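Local coordinates for protein Sf11-rnase (Nicotiana alata, PDB 1IOO) that cleaves RNA as a secreted T2-family endoribonuclease of the style and is associated with gametophytic self-incompatibility, the rejection of self pollen, at residues A[115-120]-A[166-171]; A[146-151]-A[177-182]; A[7-12]-A[110-115]. All coordinates share one frame; numbering follows the deposited sequence.

All three contacts gather on one antiparallel sheet. Along the chain interaction 3 closes before interactions 1 and 2 open, and the segments of these two alternate. Interactions 1 and 3 lie with their centres about 6 Å apart: neighbouring strands 162-170 and 4-10 receive the successive helices 117-123 and 101-113, and Phe-115 belongs to both. Interaction 2, centred about 10 Å from interaction 1 and about 14 Å from interaction 3, borders strand 162-170 on the edge away from strand 4-10, joined to interaction 1 by the Cys-169 to Cys-180 disulfide. Interactions 1 and 3 form buried helix-on-sheet core, interaction 2 its partly exposed border; the glycan lies over the connection between the helices.

Interaction 1. Residues A[115-120]-A[166-171]; sequences FDLLRT and IGICFT. With NAG (2-acetamido-2-deoxy-beta-D-glucopyranose), chain C; NAG (2-acetamido-2-deoxy-beta-D-glucopyranose), chain B.
Ile-168 sets its CD1 methyl squarely over one face of the Phe-115 ring, a CH-pi contact with CD1 3.8 Å from the ring centroid. The approach is only 8° off the ring normal, so all six ring carbons of Phe-115 lie at much the same distance from the methyl. An extended CG1-CD1 arm of Ile-168 (chi2 177°) carries CD1 out to the ring.

The remaining contacts across the segments are apolar and meet tip to tip or methyl to methyl. The Phe-170 ring comes to the rim of Phe-115, its CZ in the plane of that ring and 3.7 Å from Phe-115 CE1; each ring offers the other its edge. Back along the strand, Leu-117 CD1 meets Ile-166 CD1 at 3.8 Å. The second methyl of Leu-117, CD2, lies more loosely at 4.2 Å from Ile-168 CD1. Ile-166, Ile-168 and Phe-170 occupy every other position of the strand, which puts them all on the face turned to the helix.

No hydrogen bond crosses between the segments. Within 115-120, Asp-116 is the N-cap of helix 117-123: its OD1 accepts from Arg-119 N at 3.2 Å, the donor standing 64° out of the carboxylate plane. Its carbonyl O takes the amide of Thr-120.

The glycan borders the far side of the segment by van der Waals contact. The acetamido methyl C8 of the second GlcNAc (NAG, chain C) rests 3.5 Å from Phe-115 C, and C3 of the first (NAG, chain B) touches Asp-116 OD2.

Helix 134-145 supplies Val-144 and Ile-141 beside Leu-117 and Ile-166. A loop and first helical turn laid by their apolar side chains on the central antiparallel sheet are part of the alpha+beta packing of the RNase T2 fold.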
loop_
_atom_site.group_PDB
_atom_site.type_symbol
_atom_site.label_atom_id
_atom_site.label_comp_id
_atom_site.label_asym_id
_atom_site.label_seq_id
_atom_site.Cartn_x
_atom_site.Cartn_y
_atom_site.Cartn_z
ATOM N N PHE A 115 6.227 9.841 -2.105
ATOM C CA PHE A 115 5.033 10.221 -2.824
ATOM C C PHE A 115 4.040 11.012 -1.996
ATOM O O PHE A 115 4.005 10.959 -0.766
ATOM C CB PHE A 115 4.289 8.982 -3.348
ATOM C CG PHE A 115 5.147 8.043 -4.138
ATOM C CD1 PHE A 115 5.657 6.884 -3.557
ATOM C CD2 PHE A 115 5.469 8.330 -5.457
ATOM C CE1 PHE A 115 6.484 6.020 -4.287
ATOM C CE2 PHE A 115 6.290 7.481 -6.196
ATOM C CZ PHE A 115 6.800 6.326 -5.615
ATOM N N ASP A 116 3.250 11.779 -2.734
ATOM C CA ASP A 116 2.105 12.492 -2.234
ATOM C C ASP A 116 1.024 12.338 -3.278
ATOM O O ASP A 116 0.721 13.263 -4.029
ATOM C CB ASP A 116 2.399 13.977 -1.994
ATOM C CG ASP A 116 1.265 14.681 -1.261
ATOM O OD1 ASP A 116 0.154 14.103 -1.173
ATOM O OD2 ASP A 116 1.477 15.816 -0.777
ATOM N N LEU A 117 0.527 11.108 -3.386
ATOM C CA LEU A 117 -0.441 10.744 -4.410
ATOM C C LEU A 117 -1.701 11.575 -4.336
ATOM O O LEU A 117 -2.312 11.861 -5.362
ATOM C CB LEU A 117 -0.765 9.249 -4.333
ATOM C CG LEU A 117 0.430 8.294 -4.458
ATOM C CD1 LEU A 117 -0.087 6.868 -4.565
ATOM C CD2 LEU A 117 1.278 8.637 -5.684
ATOM N N LEU A 118 -2.112 11.952 -3.131
ATOM C CA LEU A 118 -3.298 12.773 -2.999
ATOM C C LEU A 118 -3.109 14.102 -3.731
ATOM O O LEU A 118 -4.002 14.566 -4.440
ATOM C CB LEU A 118 -3.617 13.021 -1.521
ATOM C CG LEU A 118 -4.937 13.752 -1.282
ATOM C CD1 LEU A 118 -6.093 12.959 -1.878
ATOM C CD2 LEU A 118 -5.142 13.943 0.210
ATOM N N ARG A 119 -1.932 14.699 -3.563
ATOM C CA ARG A 119 -1.614 15.959 -4.222
ATOM C C ARG A 119 -1.436 15.754 -5.734
ATOM O O ARG A 119 -1.889 16.567 -6.540
ATOM C CB ARG A 119 -0.345 16.557 -3.601
ATOM C CG ARG A 119 0.163 17.837 -4.263
ATOM C CD ARG A 119 -0.859 18.963 -4.235
ATOM N NE ARG A 119 -0.280 20.200 -4.759
ATOM C CZ ARG A 119 -0.986 21.253 -5.157
ATOM N NH1 ARG A 119 -2.310 21.234 -5.096
ATOM N NH2 ARG A 119 -0.365 22.330 -5.628
ATOM N N THR A 120 -0.780 14.661 -6.112
ATOM C CA THR A 120 -0.588 14.351 -7.525
ATOM C C THR A 120 -1.932 14.193 -8.228
ATOM O O THR A 120 -2.138 14.705 -9.328
ATOM C CB THR A 120 0.255 13.076 -7.701
ATOM O OG1 THR A 120 1.568 13.313 -7.181
ATOM C CG2 THR A 120 0.352 12.698 -9.177
ATOM N N ILE A 166 -3.356 1.640 -4.180
ATOM C CA ILE A 166 -2.482 1.921 -5.299
ATOM C C ILE A 166 -1.143 1.256 -5.082
ATOM O O ILE A 166 -0.528 1.417 -4.031
ATOM C CB ILE A 166 -2.245 3.429 -5.493
ATOM C CG1 ILE A 166 -3.562 4.111 -5.855
ATOM C CG2 ILE A 166 -1.213 3.658 -6.602
ATOM C CD1 ILE A 166 -3.456 5.621 -5.945
ATOM N N GLY A 167 -0.706 0.483 -6.069
ATOM C CA GLY A 167 0.577 -0.175 -5.954
ATOM C C GLY A 167 1.605 0.474 -6.856
ATOM O O GLY A 167 1.320 0.851 -7.994
ATOM N N ILE A 168 2.799 0.653 -6.302
ATOM C CA ILE A 168 3.938 1.196 -7.030
ATOM C C ILE A 168 5.108 0.240 -6.869
ATOM O O ILE A 168 5.468 -0.117 -5.748
ATOM C CB ILE A 168 4.290 2.619 -6.522
ATOM C CG1 ILE A 168 3.103 3.555 -6.785
ATOM C CG2 ILE A 168 5.533 3.144 -7.227
ATOM C CD1 ILE A 168 3.283 4.977 -6.270
ATOM N N CYS A 169 5.687 -0.187 -7.985
ATOM C CA CYS A 169 6.732 -1.203 -7.951
ATOM C C CYS A 169 8.129 -0.638 -8.135
ATOM O O CYS A 169 8.340 0.374 -8.803
ATOM C CB CYS A 169 6.404 -2.284 -8.992
ATOM S SG CYS A 169 4.819 -3.051 -8.522
ATOM N N PHE A 170 9.080 -1.322 -7.508
ATOM C CA PHE A 170 10.489 -0.952 -7.537
ATOM C C PHE A 170 11.351 -2.179 -7.756
ATOM O O PHE A 170 10.895 -3.309 -7.583
ATOM C CB PHE A 170 10.921 -0.367 -6.185
ATOM C CG PHE A 170 10.159 0.852 -5.760
ATOM C CD1 PHE A 170 8.898 0.746 -5.185
ATOM C CD2 PHE A 170 10.714 2.114 -5.935
ATOM C CE1 PHE A 170 8.199 1.893 -4.790
ATOM C CE2 PHE A 170 10.025 3.261 -5.546
ATOM C CZ PHE A 170 8.768 3.149 -4.974
ATOM N N THR A 171 12.602 -1.963 -8.141
ATOM C CA THR A 171 13.517 -3.079 -8.258
ATOM C C THR A 171 13.798 -3.634 -6.863
ATOM O O THR A 171 13.577 -2.942 -5.870
ATOM C CB THR A 171 14.832 -2.642 -8.924
ATOM O OG1 THR A 171 15.340 -1.475 -8.265
ATOM C CG2 THR A 171 14.597 -2.340 -10.400
HETATM C C1 NAG C . 5.369 14.173 2.747
HETATM C C2 NAG C . 6.466 14.791 1.888
HETATM C C3 NAG C . 7.780 14.876 2.675
HETATM C C4 NAG C . 7.564 15.588 4.029
HETATM C C5 NAG C . 6.394 14.933 4.776
HETATM C C6 NAG C . 6.039 15.651 6.065
HETATM C C7 NAG C . 6.295 14.500 -0.497
HETATM C C8 NAG C . 6.392 13.574 -1.696
HETATM N N2 NAG C . 6.649 14.004 0.684
HETATM O O3 NAG C . 8.731 15.590 1.899
HETATM O O4 NAG C . 8.755 15.497 4.847
HETATM O O5 NAG C . 5.209 14.937 3.953
HETATM O O6 NAG C . 5.565 16.965 5.806
HETATM O O7 NAG C . 5.897 15.655 -0.648
HETATM C C1 NAG B . 0.245 12.862 2.747
HETATM C C2 NAG B . 0.636 14.247 3.291
HETATM C C3 NAG B . 1.883 14.773 2.588
HETATM C C4 NAG B . 3.002 13.750 2.728
HETATM C C5 NAG B . 2.534 12.424 2.125
HETATM C C6 NAG B . 3.584 11.340 2.248
HETATM C C7 NAG B . -0.684 16.132 4.014
HETATM C C8 NAG B . -1.603 17.268 3.600
HETATM N N2 NAG B . -0.460 15.179 3.113
HETATM O O3 NAG B . 2.279 16.002 3.181
HETATM O O4 NAG B . 4.174 14.219 2.043
HETATM O O5 NAG B . 1.361 11.957 2.827
HETATM O O6 NAG B . 3.802 10.995 3.607
HETATM O O7 NAG B . -0.183 16.125 5.143
#

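Interaction 2. Residues A[146-151]-A[177-182]; sequences QENPDI and MFRCPQ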
loop_
_atom_site.group_PDB
_atom_site.type_symbol
_atom_site.label_atom_id
_atom_site.label_comp_id
_atom_site.label_asym_id
_atom_site.label_seq_id
_atom_site.Cartn_x
_atom_site.Cartn_y
_atom_site.Cartn_z
ATOM N N GLN A 146 6.544 6.554 -12.743
ATOM C CA GLN A 146 7.399 6.402 -13.934
ATOM C C GLN A 146 7.017 5.161 -14.715
ATOM O O GLN A 146 6.691 5.229 -15.904
ATOM C CB GLN A 146 8.880 6.360 -13.538
ATOM C CG GLN A 146 9.393 7.702 -13.042
ATOM C CD GLN A 146 10.880 7.714 -12.740
ATOM O OE1 GLN A 146 11.654 6.924 -13.286
ATOM N NE2 GLN A 146 11.293 8.639 -11.880
ATOM N N GLU A 147 7.094 4.014 -14.053
ATOM C CA GLU A 147 6.651 2.782 -14.655
ATOM C C GLU A 147 5.191 2.550 -14.290
ATOM O O GLU A 147 4.654 3.239 -13.422
ATOM C CB GLU A 147 7.534 1.613 -14.206
ATOM C CG GLU A 147 9.016 1.785 -14.587
ATOM C CD GLU A 147 9.252 1.956 -16.090
ATOM O OE1 GLU A 147 10.101 2.800 -16.458
ATOM O OE2 GLU A 147 8.610 1.246 -16.900
ATOM N N ASN A 148 4.549 1.590 -14.942
ATOM C CA ASN A 148 3.130 1.340 -14.705
ATOM C C ASN A 148 2.817 1.012 -13.254
ATOM O O ASN A 148 3.405 0.105 -12.665
ATOM C CB ASN A 148 2.624 0.186 -15.569
ATOM C CG ASN A 148 2.537 0.549 -17.028
ATOM O OD1 ASN A 148 2.598 1.722 -17.388
ATOM N ND2 ASN A 148 2.380 -0.455 -17.883
ATOM N N PRO A 149 1.877 1.761 -12.660
ATOM C CA PRO A 149 1.469 1.521 -11.279
ATOM C C PRO A 149 0.312 0.535 -11.352
ATOM O O PRO A 149 -0.151 0.214 -12.445
ATOM C CB PRO A 149 0.989 2.889 -10.828
ATOM C CG PRO A 149 0.289 3.397 -12.085
ATOM C CD PRO A 149 1.276 3.008 -13.181
ATOM N N ASP A 150 -0.137 0.025 -10.211
ATOM C CA ASP A 150 -1.297 -0.851 -10.219
ATOM C C ASP A 150 -2.440 -0.210 -9.461
ATOM O O ASP A 150 -2.372 -0.036 -8.246
ATOM C CB ASP A 150 -0.992 -2.236 -9.632
ATOM C CG ASP A 150 -2.140 -3.230 -9.855
ATOM O OD1 ASP A 150 -2.806 -3.145 -10.910
ATOM O OD2 ASP A 150 -2.370 -4.104 -8.990
ATOM N N ILE A 151 -3.466 0.202 -10.198
ATOM C CA ILE A 151 -4.645 0.802 -9.592
ATOM C C ILE A 151 -5.622 -0.295 -9.187
ATOM O O ILE A 151 -6.140 -1.013 -10.038
ATOM C CB ILE A 151 -5.329 1.765 -10.579
ATOM C CG1 ILE A 151 -4.300 2.754 -11.148
ATOM C CG2 ILE A 151 -6.467 2.498 -9.888
ATOM C CD1 ILE A 151 -3.493 3.490 -10.097
ATOM N N MET A 177 12.673 2.193 -10.496
ATOM C CA MET A 177 11.263 1.870 -10.659
ATOM C C MET A 177 11.087 0.585 -11.463
ATOM O O MET A 177 11.998 0.147 -12.170
ATOM C CB MET A 177 10.530 3.015 -11.360
ATOM C CG MET A 177 10.597 4.329 -10.607
ATOM S SD MET A 177 9.977 4.153 -8.923
ATOM C CE MET A 177 9.451 5.803 -8.582
ATOM N N PHE A 178 9.911 -0.022 -11.340
ATOM C CA PHE A 178 9.603 -1.260 -12.045
ATOM C C PHE A 178 8.119 -1.324 -12.381
ATOM O O PHE A 178 7.284 -0.811 -11.636
ATOM C CB PHE A 178 9.989 -2.470 -11.185
ATOM C CG PHE A 178 10.178 -3.741 -11.968
ATOM C CD1 PHE A 178 11.317 -3.927 -12.751
ATOM C CD2 PHE A 178 9.218 -4.748 -11.931
ATOM C CE1 PHE A 178 11.499 -5.097 -13.486
ATOM C CE2 PHE A 178 9.387 -5.927 -12.664
ATOM C CZ PHE A 178 10.533 -6.101 -13.443
ATOM N N ARG A 179 7.795 -1.952 -13.507
ATOM C CA ARG A 179 6.411 -2.066 -13.956
ATOM C C ARG A 179 5.631 -3.061 -13.101
ATOM O O ARG A 179 5.997 -4.232 -13.000
ATOM C CB ARG A 179 6.366 -2.511 -15.426
ATOM C CG ARG A 179 5.000 -2.360 -16.090
ATOM C CD ARG A 179 4.964 -2.908 -17.517
ATOM N NE ARG A 179 5.063 -4.365 -17.569
ATOM C CZ ARG A 179 6.148 -5.032 -17.954
ATOM N NH1 ARG A 179 7.237 -4.375 -18.327
ATOM N NH2 ARG A 179 6.146 -6.359 -17.965
ATOM N N CYS A 180 4.553 -2.590 -12.486
ATOM C CA CYS A 180 3.719 -3.453 -11.667
ATOM C C CYS A 180 2.791 -4.300 -12.522
ATOM O O CYS A 180 2.276 -3.832 -13.539
ATOM C CB CYS A 180 2.784 -2.643 -10.789
ATOM S SG CYS A 180 3.419 -1.807 -9.318
ATOM N N PRO A 181 2.575 -5.561 -12.133
ATOM C CA PRO A 181 1.650 -6.345 -12.950
ATOM C C PRO A 181 0.271 -5.707 -12.774
ATOM O O PRO A 181 -0.032 -5.165 -11.707
ATOM C CB PRO A 181 1.729 -7.731 -12.319
ATOM C CG PRO A 181 3.148 -7.799 -11.834
ATOM C CD PRO A 181 3.348 -6.424 -11.220
ATOM N N GLN A 182 -0.551 -5.745 -13.818
ATOM C CA GLN A 182 -1.886 -5.151 -13.750
ATOM C C GLN A 182 -2.904 -6.143 -13.196
ATOM O O GLN A 182 -3.134 -7.202 -13.778
ATOM C CB GLN A 182 -2.296 -4.662 -15.137
ATOM C CG GLN A 182 -1.300 -3.676 -15.727
ATOM C CD GLN A 182 -1.220 -2.392 -14.930
ATOM O OE1 GLN A 182 -2.111 -1.549 -15.011
ATOM N NE2 GLN A 182 -0.157 -2.240 -14.146
HETATM O O HOH W 1 4.963 1.131 -10.418
HETATM O O HOH W 2 -3.647 -1.267 -12.789
HETATM O O HOH W 3 0.255 -5.841 -9.005
#
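The Gln-182 carboxamide, a flat group, has two carbonyl oxygens in its own plane, Pro-149 O across the contact and Cys-180 O within its own segment. The chain bends at chi2 (-65°), turning CD off the extended course, which helps bring the amide there. Its NE2 donates to Pro-149 O at 3.0 Å with a nearly straight N-H (172°), and to Cys-180 O as well. Both acceptors are approached from above their carbonyl planes. On the oxygen side, water 2 donates to Gln-182 OE1 at 2.7 Å. The same water donates to Asp-150 OD1 and accepts from Ile-151 N, consistent with the modelled orientation of the amide. The other flat pair, Asn-148 and Arg-179, lie side by side and point the same way, with amide and guanidinium planes 76° apart. Their touch is through the stems, Asn-148 CB on Arg-179 CG at 3.5 Å, while Asn-148 OD1 accepts from Lys-142 NZ.

Cys-180 N donates to Asn-148 O at 2.9 Å, a backbone bond between the two segments. Asp-150 CG lies 3.4 Å from Pro-181 O; water 3 serves both groups, donating to Pro-181 O and weakly to Asp-150 OD2, while OD1 also accepts from Ser-183 N. At the other end Glu-147 CG packs on Met-177 CB at 3.8 Å, and the Gln-146 and Met-177 side chains cross at about a right angle.

Asp-150 and Phe-178 bond in succession to one edge of strand 162-170, at Gly-167 and Cys-169. With Cys-180 disulfide-bonded to Cys-169, this is the disulfide-tied border of the antiparallel sheet in this T2 ribonuclease.

Interaction 3. Residues A[7-12]-A[110-115]; sequences LVLTWP and RLKDKF. With NAG (2-acetamido-2-deoxy-beta-D-glucopyranose), chain C; MAN (alpha-D-mannopyranose), chain D; NAG (2-acetamido-2-deoxy-beta-D-glucopyranose), chain B.
Leu-7 lays its CD2 methyl against Leu-111 CB at 3.8 Å, the two side chains running antiparallel alongside one another. This is helix-on-sheet packing of the RNase T2 alpha+beta fold: helix 101-113 rests on strand 4-10, whose Leu-7 and Leu-9 face it. Leu-7 points its CB toward the helix, and CG, anti to the backbone N (chi1 177°), carries the methyls. Leu-7 CD2 also lies 4.3 Å from Phe-115 CE1. With Lys-112 N close by as well, this one methyl touches three residues of the other segment.

Leu-9 touches the aliphatic stem of Lys-112, Leu-9 CD2 and Lys-112 CG being 4.0 Å apart. Beyond CG the lysine bends sharply, its chi2 of -99° turning CD off the extended course, and the chain leads away from the strand to the sugar. There NZ lies 2.9 Å from O6 of the first GlcNAc (NAG, chain B), a hydrogen bond left somewhat doubtful by the uncertain position of NZ. An alanine in place of Lys-112 would probably leave Leu-9 CD2 with a gap where CG packed and O6 of this GlcNAc without its amine partner.

The other face of strand 4-10 turns toward the active site, where Val-8 and Thr-10 touch His-32, the proton donor. The helix layer and the catalytic side thus share this strand.

Past Leu-111 the backbone turns, with Lys-114 N bonding to Leu-111 O and Phe-115 N to Lys-112 O. Here Asp-113 faces the Asn-28 glycan. Its carbonyl O accepts from N2 of the second GlcNAc (NAG, chain C) at 3.0 Å and also from mannose O3 (MAN, chain D). Its carboxylate takes a further bond from that mannose, O4 donating to Asp-113 OD2 at 2.7 Å.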
loop_
_atom_site.group_PDB
_atom_site.type_symbol
_atom_site.label_atom_id
_atom_site.label_comp_id
_atom_site.label_asym_id
_atom_site.label_seq_id
_atom_site.Cartn_x
_atom_site.Cartn_y
_atom_site.Cartn_z
ATOM N N LEU A 7 5.086 -1.518 -3.369
ATOM C CA LEU A 7 4.592 -0.716 -2.270
ATOM C C LEU A 7 3.095 -0.542 -2.439
ATOM O O LEU A 7 2.640 -0.010 -3.456
ATOM C CB LEU A 7 5.268 0.662 -2.243
ATOM C CG LEU A 7 4.745 1.616 -1.159
ATOM C CD1 LEU A 7 5.235 1.168 0.212
ATOM C CD2 LEU A 7 5.219 3.034 -1.451
ATOM N N VAL A 8 2.325 -1.045 -1.483
ATOM C CA VAL A 8 0.879 -0.944 -1.560
ATOM C C VAL A 8 0.362 0.121 -0.623
ATOM O O VAL A 8 0.524 0.021 0.595
ATOM C CB VAL A 8 0.200 -2.284 -1.225
ATOM C CG1 VAL A 8 -1.316 -2.153 -1.374
ATOM C CG2 VAL A 8 0.743 -3.374 -2.138
ATOM N N LEU A 9 -0.245 1.151 -1.198
ATOM C CA LEU A 9 -0.791 2.252 -0.420
ATOM C C LEU A 9 -2.308 2.184 -0.372
ATOM O O LEU A 9 -2.975 2.079 -1.403
ATOM C CB LEU A 9 -0.360 3.596 -1.013
ATOM C CG LEU A 9 1.155 3.843 -1.049
ATOM C CD1 LEU A 9 1.437 5.152 -1.775
ATOM C CD2 LEU A 9 1.728 3.886 0.361
ATOM N N THR A 10 -2.840 2.251 0.839
ATOM C CA THR A 10 -4.271 2.193 1.072
ATOM C C THR A 10 -4.891 3.585 1.125
ATOM O O THR A 10 -4.288 4.524 1.637
ATOM C CB THR A 10 -4.580 1.578 2.458
ATOM O OG1 THR A 10 -4.174 0.208 2.492
ATOM C CG2 THR A 10 -6.063 1.703 2.784
ATOM N N TRP A 11 -6.074 3.716 0.539
ATOM C CA TRP A 11 -6.854 4.926 0.702
ATOM C C TRP A 11 -7.806 4.672 1.868
ATOM O O TRP A 11 -8.785 3.946 1.723
ATOM C CB TRP A 11 -7.631 5.254 -0.580
ATOM C CG TRP A 11 -8.470 6.508 -0.472
ATOM C CD1 TRP A 11 -9.809 6.615 -0.714
ATOM C CD2 TRP A 11 -8.028 7.815 -0.070
ATOM N NE1 TRP A 11 -10.231 7.901 -0.486
ATOM C CE2 TRP A 11 -9.161 8.660 -0.088
ATOM C CE3 TRP A 11 -6.786 8.352 0.304
ATOM C CZ2 TRP A 11 -9.092 10.014 0.256
ATOM C CZ3 TRP A 11 -6.715 9.702 0.650
ATOM C CH2 TRP A 11 -7.866 10.516 0.623
ATOM N N PRO A 12 -7.482 5.198 3.066
ATOM C CA PRO A 12 -8.269 5.014 4.292
ATOM C C PRO A 12 -9.779 5.100 4.189
ATOM O O PRO A 12 -10.486 4.230 4.703
ATOM C CB PRO A 12 -7.667 6.035 5.245
ATOM C CG PRO A 12 -6.223 6.012 4.837
ATOM C CD PRO A 12 -6.348 6.098 3.329
ATOM N N ARG A 110 10.425 5.086 3.803
ATOM C CA ARG A 110 11.155 5.897 2.828
ATOM C C ARG A 110 10.404 5.976 1.502
ATOM O O ARG A 110 10.254 7.054 0.926
ATOM C CB ARG A 110 12.551 5.312 2.588
ATOM C CG ARG A 110 13.403 6.100 1.598
ATOM C CD ARG A 110 14.822 5.553 1.526
ATOM N NE ARG A 110 14.953 4.397 0.640
ATOM C CZ ARG A 110 14.910 4.465 -0.688
ATOM N NH1 ARG A 110 14.736 5.635 -1.292
ATOM N NH2 ARG A 110 15.057 3.364 -1.417
ATOM N N LEU A 111 9.934 4.830 1.017
ATOM C CA LEU A 111 9.212 4.796 -0.249
ATOM C C LEU A 111 7.902 5.568 -0.161
ATOM O O LEU A 111 7.515 6.256 -1.105
ATOM C CB LEU A 111 8.957 3.347 -0.678
ATOM C CG LEU A 111 10.242 2.551 -0.936
ATOM C CD1 LEU A 111 9.897 1.152 -1.418
ATOM C CD2 LEU A 111 11.093 3.259 -1.976
ATOM N N LYS A 112 7.215 5.450 0.971
ATOM C CA LYS A 112 5.964 6.166 1.173
ATOM C C LYS A 112 6.201 7.680 1.130
ATOM O O LYS A 112 5.431 8.432 0.532
ATOM C CB LYS A 112 5.363 5.761 2.527
ATOM C CG LYS A 112 3.926 6.198 2.780
ATOM C CD LYS A 112 3.840 7.451 3.621
ATOM C CE LYS A 112 2.436 7.602 4.198
ATOM N NZ LYS A 112 2.238 8.896 4.910
ATOM N N ASP A 113 7.296 8.106 1.751
ATOM C CA ASP A 113 7.654 9.517 1.829
ATOM C C ASP A 113 7.999 10.092 0.458
ATOM O O ASP A 113 8.005 11.309 0.270
ATOM C CB ASP A 113 8.839 9.686 2.775
ATOM C CG ASP A 113 9.114 11.132 3.104
ATOM O OD1 ASP A 113 8.198 11.799 3.623
ATOM O OD2 ASP A 113 10.242 11.599 2.847
ATOM N N LYS A 114 8.294 9.217 -0.495
ATOM C CA LYS A 114 8.636 9.649 -1.844
ATOM C C LYS A 114 7.419 10.165 -2.595
ATOM O O LYS A 114 7.556 10.855 -3.607
ATOM C CB LYS A 114 9.221 8.486 -2.653
ATOM C CG LYS A 114 10.698 8.217 -2.447
ATOM C CD LYS A 114 11.137 6.978 -3.233
ATOM C CE LYS A 114 10.794 7.077 -4.721
ATOM N NZ LYS A 114 11.549 8.145 -5.443
ATOM N N PHE A 115 6.227 9.841 -2.105
ATOM C CA PHE A 115 5.033 10.221 -2.824
ATOM C C PHE A 115 4.040 11.012 -1.996
ATOM O O PHE A 115 4.005 10.959 -0.766
ATOM C CB PHE A 115 4.289 8.982 -3.348
ATOM C CG PHE A 115 5.147 8.043 -4.138
ATOM C CD1 PHE A 115 5.657 6.884 -3.557
ATOM C CD2 PHE A 115 5.469 8.330 -5.457
ATOM C CE1 PHE A 115 6.484 6.020 -4.287
ATOM C CE2 PHE A 115 6.290 7.481 -6.196
ATOM C CZ PHE A 115 6.800 6.326 -5.615
HETATM C C1 NAG C . 5.369 14.173 2.747
HETATM C C2 NAG C . 6.466 14.791 1.888
HETATM C C3 NAG C . 7.780 14.876 2.675
HETATM C C4 NAG C . 7.564 15.588 4.029
HETATM C C5 NAG C . 6.394 14.933 4.776
HETATM C C6 NAG C . 6.039 15.651 6.065
HETATM C C7 NAG C . 6.295 14.500 -0.497
HETATM C C8 NAG C . 6.392 13.574 -1.696
HETATM N N2 NAG C . 6.649 14.004 0.684
HETATM O O3 NAG C . 8.731 15.590 1.899
HETATM O O4 NAG C . 8.755 15.497 4.847
HETATM O O5 NAG C . 5.209 14.937 3.953
HETATM O O6 NAG C . 5.565 16.965 5.806
HETATM O O7 NAG C . 5.897 15.655 -0.648
HETATM C C1 MAN D . 12.304 15.375 0.158
HETATM C C2 MAN D . 11.257 14.876 -0.841
HETATM C C3 MAN D . 10.691 13.532 -0.373
HETATM C C4 MAN D . 11.821 12.526 -0.156
HETATM C C5 MAN D . 12.836 13.107 0.830
HETATM C C6 MAN D . 14.044 12.212 1.034
HETATM O O2 MAN D . 11.848 14.734 -2.125
HETATM O O3 MAN D . 9.779 13.031 -1.337
HETATM O O4 MAN D . 11.289 11.314 0.361
HETATM O O5 MAN D . 13.319 14.383 0.347
HETATM O O6 MAN D . 15.008 12.406 0.008
HETATM C C1 NAG B . 0.245 12.862 2.747
HETATM C C2 NAG B . 0.636 14.247 3.291
HETATM C C3 NAG B . 1.883 14.773 2.588
HETATM C C4 NAG B . 3.002 13.750 2.728
HETATM C C5 NAG B . 2.534 12.424 2.125
HETATM C C6 NAG B . 3.584 11.340 2.248
HETATM C C7 NAG B . -0.684 16.132 4.014
HETATM C C8 NAG B . -1.603 17.268 3.600
HETATM N N2 NAG B . -0.460 15.179 3.113
HETATM O O3 NAG B . 2.279 16.002 3.181
HETATM O O4 NAG B . 4.174 14.219 2.043
HETATM O O5 NAG B . 1.361 11.957 2.827
HETATM O O6 NAG B . 3.802 10.995 3.607
HETATM O O7 NAG B . -0.183 16.125 5.143
#